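Local structure of ribosomal protein L11 methyltransferase (Lactobacillus delbrueckii subsp. bulgaricus ATCC BAA-365, 3GRZ) at residues 13-18 against 28-33; 94-99 against 113-118. The protein probably methylates lysine residues of ribosomal protein L11 with S-adenosyl-L-methionine as methyl donor, this chain being its C-terminal, methyltransferase part. All blocks are in the same frame, centred on the assembly; numbering follows the deposited sequence.

How the interactions relate
Read from the N terminus, the chain first lays strand 12-16 beside strand 6-9, runs through a loop with neither helix nor strand, and returns as strand 29-33; interaction 1 closes that loop in parallel pairing and completes a small three-stranded sheet. Only after this does interaction 2 begin, so the two contacts follow in series, neither nested nor crossed. Interaction 2 closes the helix-to-strand half of a beta-alpha-beta unit, bringing the start of helix 93-105 against strand 112-115, an outermost strand of the seven-stranded methyltransferase sheet. The centres of interactions 1 and 2 lie about 21 Å apart; the nearest atoms of interactions 1 and 2 are about 6 Å apart. Helix 93-105 relates them: its Asn102 and Leu105 meet Leu33 and Glu17.

Interaction 1 (13-18 against 28-33); sequences AIVPEW and QEIIRL
Val15 and Arg32 are paired on neighbouring parallel strands, their side chains side by side and pointing the same way. Starting from CB, which passes 4.1 Å from Val15 O, the arginine chain stays extended as far as NE and slides along its neighbour: CG lies 4.1 Å from Val15 CG1. Beyond NE a turn at chi4 (-90°) sets CZ, and the guanidinium presents a face to the same methyl. Val15 CG1 sits 3.4 Å above that face, displaced toward the rim on the NH2 side. At the tip, NH2 donates to the carbonyl of Glu19, in the loop after strand 12-16, with Glu17 O 3.2 Å from NH2 as well. A second conformer of Arg32 is deposited, so this pose is one of two.

On the same face Ile30 CG2 touches Val15 CB at 3.8 Å and Ile30 CD1 reaches Ala13 CB. The opposite face carries Ile14 and Ile31, both resting on Ile73 of helix 73-80; Ile14 also lies close to Thr47, a predicted S-adenosyl-L-methionine site. The backbone joins the strands through alternating bonds, the straightest from Ile31 N to Ala13 O (2.8 Å, 174°). Only the last, Glu17 N to Leu33 O, past the end of strand 12-16, is weak (129°); there the arginine tip bonds to the loop that follows, while a face of its guanidinium lies against a valine methyl.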
ATOM      1  N   ALA B  13       4.361   4.315 -11.295  1.00 32.23           N
ATOM      2  CA  ALA B  13       5.650   4.973 -11.361  1.00 32.46           C
ATOM      3  C   ALA B  13       5.483   6.415 -11.854  1.00 32.73           C
ATOM      4  O   ALA B  13       4.521   6.746 -12.568  1.00 34.05           O
ATOM      5  CB  ALA B  13       6.641   4.171 -12.256  1.00 33.73           C
ATOM      6  N   ILE B  14       6.392   7.284 -11.434  1.00 32.00           N
ATOM      7  CA  ILE B  14       6.367   8.676 -11.867  1.00 32.19           C
ATOM      8  C   ILE B  14       7.586   8.911 -12.743  1.00 38.32           C
ATOM      9  O   ILE B  14       8.692   8.475 -12.417  1.00 35.06           O
ATOM     10  CB  ILE B  14       6.385   9.676 -10.690  1.00 35.84           C
ATOM     11  CG1 ILE B  14       5.221   9.440  -9.733  1.00 37.49           C
ATOM     12  CG2 ILE B  14       6.344  11.124 -11.192  1.00 38.45           C
ATOM     13  CD1 ILE B  14       5.360  10.259  -8.456  1.00 46.63           C
ATOM     14  N   VAL B  15       7.366   9.610 -13.849  1.00 41.11           N
ATOM     15  CA  VAL B  15       8.377   9.811 -14.872  1.00 48.98           C
ATOM     16  C   VAL B  15       8.372  11.290 -15.288  1.00 50.05           C
ATOM     17  O   VAL B  15       7.309  11.888 -15.376  1.00 45.28           O
ATOM     18  CB  VAL B  15       8.096   8.814 -16.026  1.00 50.48           C
ATOM     19  CG1 VAL B  15       8.172   9.428 -17.397  1.00 53.54           C
ATOM     20  CG2 VAL B  15       9.001   7.613 -15.902  1.00 58.62           C
ATOM     21  N   PRO B  16       9.563  11.902 -15.483  1.00 51.51           N
ATOM     22  CA  PRO B  16       9.599  13.279 -15.994  1.00 50.79           C
ATOM     23  C   PRO B  16       9.066  13.297 -17.424  1.00 46.89           C
ATOM     24  O   PRO B  16       9.258  12.321 -18.145  1.00 46.70           O
ATOM     25  CB  PRO B  16      11.090  13.626 -15.974  1.00 52.35           C
ATOM     26  CG  PRO B  16      11.713  12.613 -15.048  1.00 54.45           C
ATOM     27  CD  PRO B  16      10.918  11.375 -15.249  1.00 51.85           C
ATOM     28  N   GLU B  17       8.397  14.376 -17.825  1.00 43.45           N
ATOM     29  CA  GLU B  17       7.667  14.401 -19.111  1.00 50.10           C
ATOM     30  C   GLU B  17       8.485  14.099 -20.380  1.00 53.73           C
ATOM     31  O   GLU B  17       7.938  13.584 -21.363  1.00 53.67           O
ATOM     32  CB  GLU B  17       6.884  15.713 -19.275  1.00 52.09           C
ATOM     33  CG  GLU B  17       7.719  17.001 -19.283  1.00 66.76           C
ATOM     34  CD  GLU B  17       8.196  17.404 -20.678  1.00 78.72           C
ATOM     35  OE1 GLU B  17       7.448  17.175 -21.653  1.00 82.13           O
ATOM     36  OE2 GLU B  17       9.318  17.952 -20.794  1.00 77.87           O
ATOM     37  N   TRP B  18       9.781  14.419 -20.348  1.00 58.28           N
ATOM     38  CA  TRP B  18      10.684  14.201 -21.483  1.00 66.02           C
ATOM     39  C   TRP B  18      11.074  12.734 -21.707  1.00 67.72           C
ATOM     40  O   TRP B  18      11.436  12.362 -22.823  1.00 71.87           O
ATOM     41  CB  TRP B  18      11.951  15.063 -21.348  1.00 65.66           C
ATOM     42  CG  TRP B  18      12.880  14.641 -20.238  1.00 67.93           C
ATOM     43  CD1 TRP B  18      13.738  13.567 -20.235  1.00 70.65           C
ATOM     44  CD2 TRP B  18      13.059  15.295 -18.979  1.00 65.16           C
ATOM     45  NE1 TRP B  18      14.419  13.506 -19.044  1.00 72.43           N
ATOM     46  CE2 TRP B  18      14.026  14.556 -18.256  1.00 66.53           C
ATOM     47  CE3 TRP B  18      12.494  16.430 -18.388  1.00 65.67           C
ATOM     48  CZ2 TRP B  18      14.442  14.920 -16.973  1.00 69.29           C
ATOM     49  CZ3 TRP B  18      12.909  16.792 -17.112  1.00 70.32           C
ATOM     50  CH2 TRP B  18      13.873  16.039 -16.419  1.00 69.00           C
ATOM     51  N   GLN B  28       1.758  -1.410 -15.230  1.00 45.53           N
ATOM     52  CA  GLN B  28       2.210  -0.409 -14.260  1.00 43.30           C
ATOM     53  C   GLN B  28       1.937   0.971 -14.849  1.00 44.73           C
ATOM     54  O   GLN B  28       2.484   1.325 -15.896  1.00 43.46           O
ATOM     55  CB  GLN B  28       3.696  -0.555 -13.924  1.00 40.74           C
ATOM     56  CG  GLN B  28       4.165   0.437 -12.853  1.00 28.49           C
ATOM     57  CD  GLN B  28       5.644   0.385 -12.610  1.00 38.20           C
ATOM     58  OE1 GLN B  28       6.427   0.253 -13.546  1.00 43.58           O
ATOM     59  NE2 GLN B  28       6.048   0.507 -11.348  1.00 38.04           N
ATOM     60  N   GLU B  29       1.068   1.725 -14.184  1.00 43.01           N
ATOM     61  CA  GLU B  29       0.682   3.057 -14.639  1.00 42.81           C
ATOM     62  C   GLU B  29       1.860   4.040 -14.564  1.00 41.75           C
ATOM     63  O   GLU B  29       2.559   4.132 -13.544  1.00 36.60           O
ATOM     64  CB  GLU B  29      -0.495   3.564 -13.805  1.00 42.12           C
ATOM     65  CG  GLU B  29      -1.228   4.731 -14.407  1.00 56.65           C
ATOM     66  CD  GLU B  29      -2.151   4.340 -15.559  1.00 60.40           C
ATOM     67  OE1 GLU B  29      -2.044   4.974 -16.630  1.00 62.13           O
ATOM     68  OE2 GLU B  29      -2.977   3.410 -15.392  1.00 55.35           O
ATOM     69  N   ILE B  30       2.088   4.759 -15.659  1.00 38.01           N
ATOM     70  CA  ILE B  30       3.161   5.750 -15.700  1.00 37.81           C
ATOM     71  C   ILE B  30       2.546   7.138 -15.637  1.00 39.56           C
ATOM     72  O   ILE B  30       1.720   7.506 -16.482  1.00 40.47           O
ATOM     73  CB  ILE B  30       4.044   5.594 -16.964  1.00 41.43           C
ATOM     74  CG1 ILE B  30       4.638   4.173 -17.063  1.00 46.57           C
ATOM     75  CG2 ILE B  30       5.142   6.654 -17.008  1.00 40.77           C
ATOM     76  CD1 ILE B  30       5.360   3.649 -15.803  1.00 41.06           C
ATOM     77  N   ILE B  31       2.911   7.895 -14.608  1.00 33.12           N
ATOM     78  CA  ILE B  31       2.409   9.253 -14.489  1.00 34.59           C
ATOM     79  C   ILE B  31       3.515  10.232 -14.878  1.00 35.68           C
ATOM     80  O   ILE B  31       4.559  10.306 -14.220  1.00 34.13           O
ATOM     81  CB  ILE B  31       1.837   9.546 -13.088  1.00 35.94           C
ATOM     82  CG1 ILE B  31       0.616   8.655 -12.834  1.00 38.42           C
ATOM     83  CG2 ILE B  31       1.470  11.027 -12.952  1.00 31.18           C
ATOM     84  CD1 ILE B  31      -0.007   8.854 -11.469  1.00 40.56           C
ATOM     85  N   ARG B  32       3.275  10.941 -15.980  1.00 36.54           N
ATOM     86  CA  ARG B  32       4.198  11.966 -16.448  0.50 35.53           C
ATOM     87  C   ARG B  32       3.946  13.302 -15.753  1.00 34.07           C
ATOM     88  O   ARG B  32       2.807  13.767 -15.646  1.00 33.28           O
ATOM     89  CB  ARG B  32       4.133  12.091 -17.970  0.50 35.29           C
ATOM     90  CG  ARG B  32       4.516  10.791 -18.659  0.50 44.40           C
ATOM     91  CD  ARG B  32       4.636  10.912 -20.170  0.50 50.67           C
ATOM     92  NE  ARG B  32       5.282   9.718 -20.712  0.50 59.32           N
ATOM     93  CZ  ARG B  32       6.596   9.585 -20.872  0.50 60.58           C
ATOM     94  NH1 ARG B  32       7.095   8.456 -21.361  0.50 59.58           N
ATOM     95  NH2 ARG B  32       7.415  10.583 -20.557  0.50 55.80           N
ATOM     96  N   LEU B  33       5.025  13.901 -15.250  1.00 29.70           N
ATOM     97  CA  LEU B  33       4.967  15.205 -14.602  1.00 35.94           C
ATOM     98  C   LEU B  33       6.032  16.121 -15.205  1.00 42.73           C
ATOM     99  O   LEU B  33       7.117  15.666 -15.562  1.00 42.72           O
ATOM    100  CB  LEU B  33       5.207  15.086 -13.093  1.00 37.81           C
ATOM    101  CG  LEU B  33       4.242  14.343 -12.154  1.00 37.53           C
ATOM    102  CD1 LEU B  33       4.708  14.506 -10.720  1.00 37.86           C
ATOM    103  CD2 LEU B  33       2.801  14.827 -12.288  1.00 31.57           C
TER

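Interaction 2 (94-99 against 113-118); sequences ESMTAA and LQKTSL
Two successive bends carry Met96 from its helix to the backbone of the strand ending in Lys115. With CG anti to the carbonyl carbon, beside the backbone N, the bend at chi2 (-68°) places SD against the strand backbone, and a further bend at chi3 (97°) sets the terminal methyl, CE, 3.7 Å from Gln114 O. The sulphur of Met96, SD, lies 3.7 Å from Lys115 N and 3.8 Å from Leu113 CB, between two residues whose side chains flank it along the strand. Behind the sulphur, Met96 CG approaches Lys115 CB at 4.0 Å, the two side chains crossing obliquely.

Leu113 answers with both of its methyls. CD1 comes within 3.8 Å of Met96 O, and CD2 meets Ala99 CB one helical turn farther on, at 3.8 Å. Helix and strand run nearly antiparallel, at 169°, as expected of the returning helix in a beta-alpha-beta unit of the Rossmann-like methyltransferase fold. No hydrogen bond crosses here. Polar ends are served by others: Lys115 NZ donates to Ile91 O, and Gln114 NE2 to Asp121 O.

Met96 also touches Asp90, predicted to bind S-adenosyl-L-methionine. Dispersion between thioether, methyls and peptide backbone therefore seats this helix on the edge strand, while hydrogen bonds lie beside the contact, among them those of Ser95 OG to Gly70 O and to Asp90 OD2, next to the predicted cofactor site.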
ATOM      1  N   GLU B  94      -0.481  28.756  -9.831  1.00 36.49           N
ATOM      2  CA  GLU B  94       0.526  27.870 -10.401  1.00 37.88           C
ATOM      3  C   GLU B  94       0.251  26.418 -10.112  1.00 37.73           C
ATOM      4  O   GLU B  94       0.636  25.579 -10.901  1.00 28.54           O
ATOM      5  CB  GLU B  94       1.965  28.224 -10.003  1.00 39.49           C
ATOM      6  CG  GLU B  94       2.115  29.031  -8.769  1.00 52.55           C
ATOM      7  CD  GLU B  94       1.797  30.496  -8.988  1.00 53.01           C
ATOM      8  OE1 GLU B  94       2.290  31.108  -9.962  1.00 60.77           O
ATOM      9  OE2 GLU B  94       1.032  31.018  -8.172  1.00 44.29           O
ATOM     10  N   SER B  95      -0.415  26.122  -8.998  1.00 35.37           N
ATOM     11  CA  SER B  95      -0.913  24.759  -8.790  1.00 35.92           C
ATOM     12  C   SER B  95      -2.018  24.418  -9.787  1.00 32.41           C
ATOM     13  O   SER B  95      -2.023  23.335 -10.364  1.00 35.17           O
ATOM     14  CB  SER B  95      -1.407  24.538  -7.361  1.00 32.08           C
ATOM     15  OG  SER B  95      -2.054  23.278  -7.294  1.00 35.34           O
ATOM     16  N   MET B  96      -2.948  25.354  -9.988  1.00 33.34           N
ATOM     17  CA  MET B  96      -3.997  25.192 -10.984  1.00 33.37           C
ATOM     18  C   MET B  96      -3.424  24.922 -12.376  1.00 32.08           C
ATOM     19  O   MET B  96      -3.899  24.025 -13.067  1.00 36.32           O
ATOM     20  CB  MET B  96      -4.946  26.394 -10.990  1.00 37.33           C
ATOM     21  CG  MET B  96      -5.758  26.587  -9.694  1.00 39.73           C
ATOM     22  SD  MET B  96      -6.988  25.299  -9.370  1.00 31.15           S
ATOM     23  CE  MET B  96      -6.109  24.246  -8.242  1.00 30.60           C
ATOM     24  N   THR B  97      -2.365  25.648 -12.742  1.00 34.38           N
ATOM     25  CA  THR B  97      -1.632  25.423 -14.000  1.00 33.90           C
ATOM     26  C   THR B  97      -0.941  24.058 -14.037  1.00 34.67           C
ATOM     27  O   THR B  97      -1.090  23.310 -15.011  1.00 33.69           O
ATOM     28  CB  THR B  97      -0.585  26.552 -14.249  1.00 37.90           C
ATOM     29  OG1 THR B  97      -1.258  27.809 -14.303  1.00 41.01           O
ATOM     30  CG2 THR B  97       0.183  26.346 -15.564  1.00 36.46           C
ATOM     31  N   ALA B  98      -0.186  23.735 -12.985  1.00 30.06           N
ATOM     32  CA  ALA B  98       0.550  22.478 -12.950  1.00 32.54           C
ATOM     33  C   ALA B  98      -0.399  21.269 -13.011  1.00 30.57           C
ATOM     34  O   ALA B  98      -0.181  20.372 -13.811  1.00 31.72           O
ATOM     35  CB  ALA B  98       1.455  22.413 -11.719  1.00 30.58           C
ATOM     36  N   ALA B  99      -1.461  21.283 -12.202  1.00 30.61           N
ATOM     37  CA  ALA B  99      -2.433  20.172 -12.165  1.00 33.27           C
ATOM     38  C   ALA B  99      -3.091  19.935 -13.517  1.00 32.03           C
ATOM     39  O   ALA B  99      -3.147  18.794 -13.976  1.00 30.68           O
ATOM     40  CB  ALA B  99      -3.488  20.393 -11.085  1.00 27.22           C
ATOM     41  N   LEU B 113     -11.061  21.361 -11.205  1.00 33.77           N
ATOM     42  CA  LEU B 113     -10.109  22.151 -10.437  1.00 33.94           C
ATOM     43  C   LEU B 113     -10.803  23.322  -9.767  1.00 38.60           C
ATOM     44  O   LEU B 113     -11.651  23.975 -10.371  1.00 36.98           O
ATOM     45  CB  LEU B 113      -8.966  22.655 -11.331  1.00 33.22           C
ATOM     46  CG  LEU B 113      -8.152  21.599 -12.101  1.00 36.87           C
ATOM     47  CD1 LEU B 113      -7.302  22.251 -13.190  1.00 41.22           C
ATOM     48  CD2 LEU B 113      -7.275  20.787 -11.171  1.00 37.48           C
ATOM     49  N   GLN B 114     -10.461  23.577  -8.511  1.00 33.60           N
ATOM     50  CA  GLN B 114     -10.993  24.742  -7.832  1.00 35.30           C
ATOM     51  C   GLN B 114      -9.891  25.444  -7.060  1.00 40.01           C
ATOM     52  O   GLN B 114      -9.169  24.822  -6.273  1.00 37.41           O
ATOM     53  CB  GLN B 114     -12.174  24.374  -6.935  1.00 36.78           C
ATOM     54  CG  GLN B 114     -12.913  25.571  -6.319  1.00 39.61           C
ATOM     55  CD  GLN B 114     -14.154  25.147  -5.560  1.00 39.99           C
ATOM     56  OE1 GLN B 114     -14.626  24.023  -5.714  1.00 40.79           O
ATOM     57  NE2 GLN B 114     -14.683  26.036  -4.731  1.00 38.70           N
ATOM     58  N   LYS B 115      -9.746  26.739  -7.328  1.00 34.01           N
ATOM     59  CA  LYS B 115      -8.802  27.571  -6.621  1.00 37.48           C
ATOM     60  C   LYS B 115      -9.464  28.062  -5.348  1.00 42.04           C
ATOM     61  O   LYS B 115     -10.338  28.940  -5.376  1.00 42.67           O
ATOM     62  CB  LYS B 115      -8.345  28.738  -7.495  1.00 41.71           C
ATOM     63  CG  LYS B 115      -7.217  29.553  -6.905  1.00 46.78           C
ATOM     64  CD  LYS B 115      -6.982  30.800  -7.747  1.00 53.71           C
ATOM     65  CE  LYS B 115      -5.850  31.631  -7.198  1.00 60.94           C
ATOM     66  NZ  LYS B 115      -6.205  32.285  -5.916  1.00 62.22           N
ATOM     67  N   THR B 116      -9.049  27.464  -4.235  1.00 41.10           N
ATOM     68  CA  THR B 116      -9.680  27.674  -2.940  1.00 39.52           C
ATOM     69  C   THR B 116      -8.805  27.132  -1.821  1.00 42.03           C
ATOM     70  O   THR B 116      -8.002  26.221  -2.030  1.00 38.54           O
ATOM     71  CB  THR B 116     -11.131  27.071  -2.861  1.00 36.03           C
ATOM     72  OG1 THR B 116     -11.757  27.530  -1.662  1.00 39.82           O
ATOM     73  CG2 THR B 116     -11.150  25.521  -2.900  1.00 32.37           C
ATOM     74  N   SER B 117      -8.969  27.709  -0.638  1.00 37.01           N
ATOM     75  CA  SER B 117      -8.256  27.275   0.544  1.00 42.92           C
ATOM     76  C   SER B 117      -9.014  26.151   1.248  1.00 43.76           C
ATOM     77  O   SER B 117     -10.148  26.338   1.693  1.00 41.18           O
ATOM     78  CB  SER B 117      -8.038  28.456   1.490  1.00 43.92           C
ATOM     79  OG  SER B 117      -7.242  28.069   2.589  1.00 51.92           O
ATOM     80  N   LEU B 118      -8.365  24.987   1.335  1.00 43.04           N
ATOM     81  CA  LEU B 118      -8.923  23.775   1.944  1.00 42.58           C
ATOM     82  C   LEU B 118     -10.221  23.373   1.269  1.00 40.85           C
ATOM     83  O   LEU B 118     -10.217  23.086   0.075  1.00 42.90           O
ATOM     84  CB  LEU B 118      -9.053  23.912   3.467  1.00 44.08           C
ATOM     85  CG  LEU B 118      -7.691  24.125   4.142  1.00 49.70           C
ATOM     86  CD1 LEU B 118      -7.865  24.402   5.611  1.00 43.44           C
ATOM     87  CD2 LEU B 118      -6.780  22.922   3.914  1.00 46.40           C
TER